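Local coordinates for clavulanic acid biosynthesis oligopeptide binding protein 2 (Streptomyces clavuligerus, PDB 2WOL) that probably binds peptides or related solutes as an oligopeptide-binding protein of the clavulanic acid biosynthetic pathway, at residues P8-T12 and F534-W538; R178-D182 and E496-T500; M309-I313 and V441-L446; L334-R338 and L526-K530. All blocks are in the same frame, centred on the assembly; numbering follows the deposited sequence.

The protein has the two-lobed fold of the type II periplasmic binding proteins, and the contacts sample different parts of it. Contacts 3 and 4 lie in the lobe built on the mixed sheet of strands 303-309, 391-398, 418-425, 448-453 and 523-534; their centres are 24 Å apart and their nearest atoms about 9 Å. Strand 523-534 carries one side of contact 4 and runs on into contact 1, whose centre is 29 Å from that of contact 4. Contact 2 joins the two lobes, with its centre 46 Å from that of contact 1, across the centre of the chain. Contacts 2 to 4 are nested in the sequence loop that contact 1 closes.

Contact 1: residues P8-T12 and F534-W538; sequences PAPTT and FRNPW
Residues 9-11 form a single 3-10 turn, with T12 N bonded to A9 O at 3.2 Å; beside it residues 534-536 run extended and P537-W538 turn, the nearest CA atoms being those of A9 and N536, 6.0 Å apart. This is the N-terminal tail of a two-lobed solute-binding protein, laid over the loop after strand 523-534. T11 OG1 (chi1 p) donates to P8 O at 2.7 Å. A9 points its methyl into the other segment: CB lies 3.6 Å from F534 CZ, at the edge of a ring set by a t chi1, 3.8 Å from P537 CD and 3.4 Å from N536 OD1. The W538 indole (chi1 p) presents its edge to the tail, CZ3 standing 4.2 Å from P8 CA and from A9 N; its NE1 is held by D270. N536 ND2 bonds to L264 O and D270 O, while a water accepts a hydrogen bond from A9 N at 2.7 Å and donates one to N536 OD1 at 2.7 Å.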
loop_
_atom_site.group_PDB
_atom_site.type_symbol
_atom_site.label_atom_id
_atom_site.label_comp_id
_atom_site.label_asym_id
_atom_site.label_seq_id
_atom_site.Cartn_x
_atom_site.Cartn_y
_atom_site.Cartn_z
ATOM N N PRO A 8 24.063 17.665 15.364
ATOM C CA PRO A 8 23.182 16.499 15.300
ATOM C C PRO A 8 21.823 16.768 15.943
ATOM O O PRO A 8 21.673 17.735 16.698
ATOM C CB PRO A 8 23.947 15.438 16.101
ATOM C CG PRO A 8 25.371 15.861 16.030
ATOM C CD PRO A 8 25.336 17.358 16.038
ATOM N N ALA A 9 20.851 15.906 15.649
ATOM C CA ALA A 9 19.481 16.050 16.150
ATOM C C ALA A 9 19.327 16.041 17.679
ATOM O O ALA A 9 18.596 16.876 18.211
ATOM C CB ALA A 9 18.559 15.009 15.515
ATOM N N PRO A 10 20.007 15.111 18.392
ATOM C CA PRO A 10 19.800 15.053 19.846
ATOM C C PRO A 10 20.225 16.317 20.612
ATOM O O PRO A 10 19.907 16.444 21.798
ATOM C CB PRO A 10 20.665 13.858 20.279
ATOM C CG PRO A 10 20.877 13.056 19.033
ATOM C CD PRO A 10 20.958 14.074 17.945
ATOM N N THR A 11 20.913 17.239 19.940
ATOM C CA THR A 11 21.457 18.437 20.596
ATOM C C THR A 11 20.637 19.712 20.363
ATOM O O THR A 11 20.823 20.707 21.069
ATOM C CB THR A 11 22.933 18.696 20.195
ATOM O OG1 THR A 11 23.029 18.858 18.775
ATOM C CG2 THR A 11 23.830 17.544 20.639
ATOM N N THR A 12 19.740 19.681 19.380
ATOM C CA THR A 12 18.883 20.831 19.068
ATOM C C THR A 12 17.439 20.400 18.831
ATOM O O THR A 12 17.187 19.472 18.062
ATOM C CB THR A 12 19.386 21.603 17.826
ATOM O OG1 THR A 12 19.765 20.675 16.799
ATOM C CG2 THR A 12 20.581 22.485 18.181
ATOM N N PHE A 534 11.528 9.272 12.044
ATOM C CA PHE A 534 12.469 10.266 12.568
ATOM C C PHE A 534 12.973 11.149 11.427
ATOM O O PHE A 534 13.392 10.650 10.386
ATOM C CB PHE A 534 13.647 9.567 13.266
ATOM C CG PHE A 534 14.562 10.505 14.011
ATOM C CD1 PHE A 534 14.311 10.824 15.345
ATOM C CD2 PHE A 534 15.679 11.063 13.386
ATOM C CE1 PHE A 534 15.149 11.692 16.042
ATOM C CE2 PHE A 534 16.531 11.939 14.086
ATOM C CZ PHE A 534 16.256 12.244 15.414
ATOM N N ARG A 535 12.914 12.462 11.622
ATOM C CA ARG A 535 13.374 13.415 10.610
ATOM C C ARG A 535 14.484 14.282 11.176
ATOM O O ARG A 535 14.308 14.943 12.205
ATOM C CB ARG A 535 12.224 14.308 10.118
ATOM C CG ARG A 535 11.310 14.805 11.233
ATOM C CD ARG A 535 10.353 15.915 10.804
ATOM N NE ARG A 535 9.196 15.871 11.693
ATOM C CZ ARG A 535 9.144 16.437 12.896
ATOM N NH1 ARG A 535 10.164 17.164 13.349
ATOM N NH2 ARG A 535 8.059 16.280 13.643
ATOM N N ASN A 536 15.633 14.290 10.512
ATOM C CA ASN A 536 16.697 15.192 10.928
ATOM C C ASN A 536 16.335 16.646 10.626
ATOM O O ASN A 536 15.683 16.922 9.617
ATOM C CB ASN A 536 18.029 14.766 10.330
ATOM C CG ASN A 536 18.704 13.696 11.164
ATOM O OD1 ASN A 536 18.950 13.895 12.355
ATOM N ND2 ASN A 536 18.982 12.545 10.558
ATOM N N PRO A 537 16.711 17.578 11.524
ATOM C CA PRO A 537 16.187 18.953 11.441
ATOM C C PRO A 537 16.646 19.800 10.239
ATOM O O PRO A 537 16.015 20.821 9.931
ATOM C CB PRO A 537 16.634 19.579 12.771
ATOM C CG PRO A 537 17.834 18.787 13.186
ATOM C CD PRO A 537 17.586 17.385 12.698
ATOM N N TRP A 538 17.721 19.381 9.574
ATOM C CA TRP A 538 18.247 20.104 8.407
ATOM C C TRP A 538 17.611 19.685 7.084
ATOM O O TRP A 538 17.956 20.219 6.030
ATOM C CB TRP A 538 19.763 19.954 8.309
ATOM C CG TRP A 538 20.217 18.533 8.289
ATOM C CD1 TRP A 538 20.308 17.708 7.201
ATOM C CD2 TRP A 538 20.643 17.765 9.416
ATOM N NE1 TRP A 538 20.769 16.469 7.589
ATOM C CE2 TRP A 538 20.982 16.479 8.943
ATOM C CE3 TRP A 538 20.776 18.042 10.784
ATOM C CZ2 TRP A 538 21.445 15.469 9.789
ATOM C CZ3 TRP A 538 21.241 17.039 11.623
ATOM C CH2 TRP A 538 21.565 15.768 11.122
HETATM O O HOH W 1 21.143 13.852 13.936
#

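Contact 2: residues R178-D182 and E496-T500; sequences RPFSD and ETLHT
L498 gives up most surface here, followed by P179 and S181. It sits in the last turn of helix 488-499, beside a loop extended at 178-180 that turns at S181 toward helix 183-186; the CA pairs are S181-L498 at 4.8 Å and P179-H499 at 5.3 Å. The mt rotamer of L498 brings CD2 within 3.8 Å of F180 CD1 and 3.7 Å of S181 OG, while its CB rests 3.4 Å from P179 O. P179 directs its CA-to-CB bond toward the helix, CB meeting H499 CB at 3.6 Å. S181 also faces the helix: its N lies 3.1 Å from L498 O, and its hydroxyl, chi1 p, donates to D182 OD1 at 3.0 Å. One water donates to both S181 OG (3.2 Å) and T497 OG1 (2.9 Å); the latter also bonds to I494 O. F180 completes the joint edge-to-face with Y461. A loop of one lobe thus meets a helix of the other in the two-lobed fold of periplasmic-type binding proteins.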
loop_
_atom_site.group_PDB
_atom_site.type_symbol
_atom_site.label_atom_id
_atom_site.label_comp_id
_atom_site.label_asym_id
_atom_site.label_seq_id
_atom_site.Cartn_x
_atom_site.Cartn_y
_atom_site.Cartn_z
ATOM N N ARG A 178 -15.138 -2.620 -18.150
ATOM C CA ARG A 178 -16.175 -2.375 -17.150
ATOM C C ARG A 178 -15.953 -0.981 -16.565
ATOM O O ARG A 178 -14.851 -0.445 -16.672
ATOM C CB ARG A 178 -16.114 -3.438 -16.042
ATOM C CG ARG A 178 -14.811 -3.440 -15.236
ATOM C CD ARG A 178 -14.490 -4.811 -14.656
ATOM N NE ARG A 178 -14.230 -5.796 -15.707
ATOM C CZ ARG A 178 -13.621 -6.965 -15.523
ATOM N NH1 ARG A 178 -13.186 -7.321 -14.321
ATOM N NH2 ARG A 178 -13.445 -7.783 -16.552
ATOM N N PRO A 179 -16.995 -0.378 -15.959
ATOM C CA PRO A 179 -16.780 0.912 -15.305
ATOM C C PRO A 179 -15.749 0.800 -14.180
ATOM O O PRO A 179 -15.736 -0.191 -13.448
ATOM C CB PRO A 179 -18.160 1.251 -14.731
ATOM C CG PRO A 179 -19.117 0.466 -15.556
ATOM C CD PRO A 179 -18.399 -0.812 -15.855
ATOM N N PHE A 180 -14.885 1.803 -14.067
ATOM C CA PHE A 180 -13.889 1.826 -13.003
ATOM C C PHE A 180 -13.649 3.249 -12.510
ATOM O O PHE A 180 -12.884 4.008 -13.108
ATOM C CB PHE A 180 -12.577 1.159 -13.443
ATOM C CG PHE A 180 -11.662 0.835 -12.297
ATOM C CD1 PHE A 180 -11.906 -0.278 -11.500
ATOM C CD2 PHE A 180 -10.575 1.649 -11.999
ATOM C CE1 PHE A 180 -11.085 -0.579 -10.425
ATOM C CE2 PHE A 180 -9.746 1.352 -10.928
ATOM C CZ PHE A 180 -10.003 0.237 -10.138
ATOM N N SER A 181 -14.300 3.584 -11.397
ATOM C CA SER A 181 -14.284 4.935 -10.836
ATOM C C SER A 181 -12.876 5.446 -10.508
ATOM O O SER A 181 -12.623 6.650 -10.551
ATOM C CB SER A 181 -15.161 5.000 -9.576
ATOM O OG SER A 181 -14.726 4.070 -8.594
ATOM N N ASP A 182 -11.967 4.524 -10.197
ATOM C CA ASP A 182 -10.661 4.881 -9.637
ATOM C C ASP A 182 -9.505 4.889 -10.644
ATOM O O ASP A 182 -8.341 4.752 -10.257
ATOM C CB ASP A 182 -10.334 3.961 -8.450
ATOM C CG ASP A 182 -11.344 4.078 -7.313
ATOM O OD1 ASP A 182 -12.184 5.008 -7.327
ATOM O OD2 ASP A 182 -11.289 3.232 -6.399
ATOM N N GLU A 496 -21.562 -1.622 -8.285
ATOM C CA GLU A 496 -22.337 -0.378 -8.292
ATOM C C GLU A 496 -21.483 0.852 -7.976
ATOM O O GLU A 496 -21.613 1.884 -8.638
ATOM C CB GLU A 496 -23.547 -0.453 -7.359
ATOM C CG GLU A 496 -24.533 0.690 -7.578
ATOM C CD GLU A 496 -25.803 0.576 -6.757
ATOM O OE1 GLU A 496 -26.084 -0.512 -6.208
ATOM O OE2 GLU A 496 -26.525 1.594 -6.670
ATOM N N THR A 497 -20.602 0.744 -6.979
ATOM C CA THR A 497 -19.719 1.864 -6.627
ATOM C C THR A 497 -18.882 2.314 -7.825
ATOM O O THR A 497 -18.672 3.509 -8.026
ATOM C CB THR A 497 -18.761 1.542 -5.444
ATOM O OG1 THR A 497 -17.752 0.613 -5.860
ATOM C CG2 THR A 497 -19.512 0.987 -4.240
ATOM N N LEU A 498 -18.436 1.346 -8.624
ATOM C CA LEU A 498 -17.512 1.606 -9.730
ATOM C C LEU A 498 -18.092 2.458 -10.861
ATOM O O LEU A 498 -17.335 3.097 -11.597
ATOM C CB LEU A 498 -16.930 0.297 -10.271
ATOM C CG LEU A 498 -15.959 -0.425 -9.328
ATOM C CD1 LEU A 498 -15.600 -1.799 -9.867
ATOM C CD2 LEU A 498 -14.702 0.403 -9.064
ATOM N N HIS A 499 -19.420 2.476 -10.989
ATOM C CA HIS A 499 -20.086 3.345 -11.971
ATOM C C HIS A 499 -20.859 4.506 -11.343
ATOM O O HIS A 499 -21.488 5.293 -12.058
ATOM C CB HIS A 499 -20.993 2.538 -12.910
ATOM C CG HIS A 499 -22.233 2.008 -12.258
ATOM N ND1 HIS A 499 -22.452 0.662 -12.062
ATOM C CD2 HIS A 499 -23.327 2.641 -11.768
ATOM C CE1 HIS A 499 -23.623 0.490 -11.476
ATOM N NE2 HIS A 499 -24.172 1.676 -11.284
ATOM N N THR A 500 -20.822 4.610 -10.016
ATOM C CA THR A 500 -21.502 5.695 -9.312
ATOM C C THR A 500 -20.628 6.947 -9.354
ATOM O O THR A 500 -19.514 6.957 -8.825
ATOM C CB THR A 500 -21.866 5.302 -7.853
ATOM O OG1 THR A 500 -22.722 4.153 -7.869
ATOM C CG2 THR A 500 -22.587 6.439 -7.136
HETATM O O HOH W 2 -15.567 2.445 -6.007
#

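Contact 3: residues M309-I313 and V441-L446; sequences MQPHI and VREHGL
The guanidinium of R442 lies almost flat on the imidazole of H312, with centres 4.1 Å apart and planes at 6°. It decorates a Schellman motif that ends helix 438-444, packed against a type I beta turn, Q310 to I313, which follows strand 303-309. In the motif L446 N bonds to V441 O at 3.0 Å and G445 N weakly to R442 O at 3.2 Å, with G445 as the C-prime residue at phi 60°; I313 N closes the turn onto Q310 O at 2.9 Å. The CA atoms of I313 and G445 are 6.1 Å apart. R442 reaches over H312 with an extended side chain (chi1 m, then t and t), and its NH1 forms a salt bridge with E484. At the edge of the imidazole V441 CG1 lies 3.7 Å from H312 NE2 and 3.8 Å from Q310 CG. I313 (mm) lies across the helix end, its CD1 3.8 Å from V441 O and its CG2 3.7 Å from G445 O. Q310, folded by its chi2 of 54°, donates from NE2 to L446 O at 3.1 Å, with an N-H...O angle of 172°.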
loop_
_atom_site.group_PDB
_atom_site.type_symbol
_atom_site.label_atom_id
_atom_site.label_comp_id
_atom_site.label_asym_id
_atom_site.label_seq_id
_atom_site.Cartn_x
_atom_site.Cartn_y
_atom_site.Cartn_z
ATOM N N MET A 309 -10.926 -15.476 9.055
ATOM C CA MET A 309 -11.480 -16.805 9.297
ATOM C C MET A 309 -12.019 -17.406 8.001
ATOM O O MET A 309 -12.681 -16.725 7.217
ATOM C CB MET A 309 -12.552 -16.757 10.380
ATOM C CG MET A 309 -11.961 -16.682 11.777
ATOM S SD MET A 309 -13.188 -16.446 13.067
ATOM C CE MET A 309 -13.453 -14.677 12.989
ATOM N N GLN A 310 -11.717 -18.687 7.793
ATOM C CA GLN A 310 -11.903 -19.348 6.502
ATOM C C GLN A 310 -13.072 -20.332 6.523
ATOM O O GLN A 310 -12.944 -21.412 7.093
ATOM C CB GLN A 310 -10.617 -20.090 6.117
ATOM C CG GLN A 310 -9.470 -19.211 5.612
ATOM C CD GLN A 310 -9.116 -18.087 6.562
ATOM O OE1 GLN A 310 -9.465 -16.935 6.317
ATOM N NE2 GLN A 310 -8.449 -18.420 7.663
ATOM N N PRO A 311 -14.217 -19.960 5.911
ATOM C CA PRO A 311 -15.362 -20.880 5.848
ATOM C C PRO A 311 -15.069 -22.248 5.221
ATOM O O PRO A 311 -15.784 -23.214 5.507
ATOM C CB PRO A 311 -16.382 -20.106 5.009
ATOM C CG PRO A 311 -16.058 -18.677 5.297
ATOM C CD PRO A 311 -14.553 -18.660 5.299
ATOM N N HIS A 312 -14.031 -22.331 4.392
ATOM C CA HIS A 312 -13.620 -23.605 3.792
ATOM C C HIS A 312 -12.919 -24.553 4.774
ATOM O O HIS A 312 -12.621 -25.708 4.434
ATOM C CB HIS A 312 -12.784 -23.390 2.519
ATOM C CG HIS A 312 -11.788 -22.273 2.609
ATOM N ND1 HIS A 312 -12.148 -20.943 2.535
ATOM C CD2 HIS A 312 -10.439 -22.292 2.728
ATOM C CE1 HIS A 312 -11.063 -20.192 2.617
ATOM N NE2 HIS A 312 -10.014 -20.985 2.736
ATOM N N ILE A 313 -12.674 -24.069 5.989
ATOM C CA ILE A 313 -12.070 -24.871 7.048
ATOM C C ILE A 313 -13.072 -25.026 8.197
ATOM O O ILE A 313 -13.199 -24.127 9.024
ATOM C CB ILE A 313 -10.750 -24.230 7.584
ATOM C CG1 ILE A 313 -9.802 -23.812 6.444
ATOM C CG2 ILE A 313 -10.067 -25.146 8.610
ATOM C CD1 ILE A 313 -9.323 -24.949 5.539
ATOM N N VAL A 441 -3.585 -23.007 2.703
ATOM C CA VAL A 441 -4.577 -22.820 3.760
ATOM C C VAL A 441 -5.332 -24.134 4.012
ATOM O O VAL A 441 -5.546 -24.523 5.161
ATOM C CB VAL A 441 -5.544 -21.652 3.418
ATOM C CG1 VAL A 441 -6.718 -21.591 4.395
ATOM C CG2 VAL A 441 -4.788 -20.325 3.414
ATOM N N ARG A 442 -5.701 -24.823 2.933
ATOM C CA ARG A 442 -6.384 -26.115 3.035
ATOM C C ARG A 442 -5.459 -27.238 3.514
ATOM O O ARG A 442 -5.852 -28.046 4.354
ATOM C CB ARG A 442 -7.049 -26.475 1.706
ATOM C CG ARG A 442 -8.303 -25.671 1.426
ATOM C CD ARG A 442 -8.681 -25.739 -0.043
ATOM N NE ARG A 442 -9.938 -25.049 -0.317
ATOM C CZ ARG A 442 -10.053 -23.732 -0.479
ATOM N NH1 ARG A 442 -8.983 -22.945 -0.390
ATOM N NH2 ARG A 442 -11.246 -23.207 -0.732
ATOM N N GLU A 443 -4.231 -27.276 2.993
ATOM C CA GLU A 443 -3.248 -28.301 3.384
ATOM C C GLU A 443 -3.037 -28.362 4.899
ATOM O O GLU A 443 -2.986 -29.447 5.493
ATOM C CB GLU A 443 -1.908 -28.064 2.675
ATOM C CG GLU A 443 -0.815 -29.066 3.057
ATOM C CD GLU A 443 0.539 -28.777 2.422
ATOM O OE1 GLU A 443 0.613 -27.975 1.463
ATOM O OE2 GLU A 443 1.542 -29.360 2.889
ATOM N N HIS A 444 -2.919 -27.189 5.516
ATOM C CA HIS A 444 -2.619 -27.093 6.939
ATOM C C HIS A 444 -3.855 -26.837 7.795
ATOM O O HIS A 444 -3.754 -26.769 9.019
ATOM C CB HIS A 444 -1.562 -26.019 7.187
ATOM C CG HIS A 444 -0.260 -26.294 6.506
ATOM N ND1 HIS A 444 0.601 -27.286 6.924
ATOM C CD2 HIS A 444 0.324 -25.716 5.431
ATOM C CE1 HIS A 444 1.663 -27.303 6.138
ATOM N NE2 HIS A 444 1.520 -26.358 5.225
ATOM N N GLY A 445 -5.010 -26.707 7.148
ATOM C CA GLY A 445 -6.283 -26.521 7.852
ATOM C C GLY A 445 -6.277 -25.272 8.710
ATOM O O GLY A 445 -6.567 -25.324 9.912
ATOM N N LEU A 446 -5.956 -24.148 8.076
ATOM C CA LEU A 446 -5.776 -22.874 8.769
ATOM C C LEU A 446 -7.090 -22.101 8.845
ATOM O O LEU A 446 -7.399 -21.270 7.984
ATOM C CB LEU A 446 -4.678 -22.043 8.090
ATOM C CG LEU A 446 -3.333 -22.763 7.911
ATOM C CD1 LEU A 446 -2.328 -21.922 7.134
ATOM C CD2 LEU A 446 -2.749 -23.201 9.258
#

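Contact 4: residues L334-R338 and L526-K530; sequences LQDAR and LVHDK
L334, in the final turn of helix 331-337, points toward strand 523-534 with an mt rotamer and sets its CD1 3.8 Å from CD2 of L526, also mt; helix 401-414 packs on L334 through A408 and V409. The next residue, Q335, is closest to the strand in backbone terms, its CA 6.9 Å from that of V527. Its CA-to-CB bond points sideways, and with chi1 and chi2 both t NE2 comes 4.0 Å from V527 CG1; the same amide makes a weak hydrogen bond to G344 O. D336 and A337 lead on to R338, whose N bonds weakly to both L334 O and Q335 O at 3.2 and 2.9 Å. R338 turns back toward the strand: its CG lies 3.9 Å from V527 CG2, and chi2 near 65° directs the guanidinium to D529. The strand can offer both L526 and V527 to the helix because they form a classic beta bulge opposite H305 of strand 303-309. The arrangement is a helix end packed on a bulged strand of the lobe's mixed sheet. The two leucines make the apolar contact and V527 packs on the aliphatic part of R338, whereas the salt bridge from R338 NE to D529 OD1 is long at 3.7 Å and has its oxygen well out of the guanidinium plane, so its attraction is one of charges without a directed N-H bond.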
loop_
_atom_site.group_PDB
_atom_site.type_symbol
_atom_site.label_atom_id
_atom_site.label_comp_id
_atom_site.label_asym_id
_atom_site.label_seq_id
_atom_site.Cartn_x
_atom_site.Cartn_y
_atom_site.Cartn_z
ATOM N N LEU A 334 -4.546 -8.130 22.410
ATOM C CA LEU A 334 -4.143 -8.226 21.011
ATOM C C LEU A 334 -3.362 -6.991 20.570
ATOM O O LEU A 334 -2.380 -7.102 19.834
ATOM C CB LEU A 334 -5.359 -8.477 20.112
ATOM C CG LEU A 334 -5.913 -9.905 20.212
ATOM C CD1 LEU A 334 -7.391 -9.961 19.862
ATOM C CD2 LEU A 334 -5.113 -10.849 19.329
ATOM N N GLN A 335 -3.789 -5.819 21.037
ATOM C CA GLN A 335 -3.062 -4.584 20.759
ATOM C C GLN A 335 -1.701 -4.581 21.453
ATOM O O GLN A 335 -0.707 -4.127 20.879
ATOM C CB GLN A 335 -3.879 -3.371 21.187
ATOM C CG GLN A 335 -3.186 -2.050 20.904
ATOM C CD GLN A 335 -4.095 -0.870 21.113
ATOM O OE1 GLN A 335 -4.833 -0.816 22.099
ATOM N NE2 GLN A 335 -4.051 0.088 20.188
ATOM N N ASP A 336 -1.659 -5.091 22.682
ATOM C CA ASP A 336 -0.403 -5.194 23.427
ATOM C C ASP A 336 0.593 -6.093 22.700
ATOM O O ASP A 336 1.793 -5.814 22.691
ATOM C CB ASP A 336 -0.645 -5.678 24.860
ATOM C CG ASP A 336 -1.224 -4.591 25.761
ATOM O OD1 ASP A 336 -1.364 -3.437 25.308
ATOM O OD2 ASP A 336 -1.543 -4.896 26.931
ATOM N N ALA A 337 0.086 -7.153 22.072
ATOM C CA ALA A 337 0.916 -8.036 21.256
ATOM C C ALA A 337 1.464 -7.298 20.033
ATOM O O ALA A 337 2.511 -7.666 19.500
ATOM C CB ALA A 337 0.127 -9.268 20.832
ATOM N N ARG A 338 0.746 -6.259 19.608
ATOM C CA ARG A 338 1.110 -5.454 18.440
ATOM C C ARG A 338 1.983 -4.237 18.800
ATOM O O ARG A 338 2.421 -3.499 17.913
ATOM C CB ARG A 338 -0.166 -5.015 17.691
ATOM C CG ARG A 338 0.056 -4.486 16.275
ATOM C CD ARG A 338 0.580 -5.573 15.346
ATOM N NE ARG A 338 1.638 -5.069 14.475
ATOM C CZ ARG A 338 2.364 -5.823 13.654
ATOM N NH1 ARG A 338 2.148 -7.132 13.571
ATOM N NH2 ARG A 338 3.306 -5.265 12.903
ATOM N N LEU A 526 -8.242 -5.714 14.128
ATOM C CA LEU A 526 -7.509 -5.524 15.381
ATOM C C LEU A 526 -7.114 -4.065 15.576
ATOM O O LEU A 526 -7.674 -3.372 16.429
ATOM C CB LEU A 526 -6.284 -6.443 15.453
ATOM C CG LEU A 526 -6.558 -7.949 15.337
ATOM C CD1 LEU A 526 -5.261 -8.734 15.398
ATOM C CD2 LEU A 526 -7.516 -8.420 16.423
ATOM N N VAL A 527 -6.155 -3.606 14.780
ATOM C CA VAL A 527 -5.711 -2.214 14.841
ATOM C C VAL A 527 -5.418 -1.669 13.457
ATOM O O VAL A 527 -5.088 -2.430 12.544
ATOM C CB VAL A 527 -4.432 -2.029 15.725
ATOM C CG1 VAL A 527 -4.698 -2.411 17.183
ATOM C CG2 VAL A 527 -3.237 -2.808 15.162
ATOM N N HIS A 528 -5.562 -0.355 13.308
ATOM C CA HIS A 528 -4.948 0.350 12.193
ATOM C C HIS A 528 -3.539 0.721 12.631
ATOM O O HIS A 528 -3.341 1.383 13.664
ATOM C CB HIS A 528 -5.742 1.593 11.803
ATOM C CG HIS A 528 -7.059 1.290 11.163
ATOM N ND1 HIS A 528 -7.175 0.547 10.007
ATOM C CD2 HIS A 528 -8.318 1.643 11.512
ATOM C CE1 HIS A 528 -8.451 0.448 9.677
ATOM N NE2 HIS A 528 -9.164 1.109 10.571
ATOM N N ASP A 529 -2.564 0.271 11.850
ATOM C CA ASP A 529 -1.157 0.405 12.208
ATOM C C ASP A 529 -0.697 1.862 12.245
ATOM O O ASP A 529 -1.200 2.716 11.505
ATOM C CB ASP A 529 -0.265 -0.456 11.308
ATOM C CG ASP A 529 -0.310 -1.933 11.685
ATOM O OD1 ASP A 529 -0.222 -2.252 12.894
ATOM O OD2 ASP A 529 -0.432 -2.777 10.774
ATOM N N LYS A 530 0.237 2.127 13.152
ATOM C CA LYS A 530 0.921 3.408 13.231
ATOM C C LYS A 530 2.417 3.146 13.225
ATOM O O LYS A 530 2.862 2.017 13.437
ATOM C CB LYS A 530 0.502 4.173 14.487
ATOM C CG LYS A 530 -0.922 4.716 14.410
ATOM C CD LYS A 530 -1.373 5.391 15.696
ATOM C CE LYS A 530 -0.675 6.727 15.920
ATOM N NZ LYS A 530 -1.240 7.443 17.095
#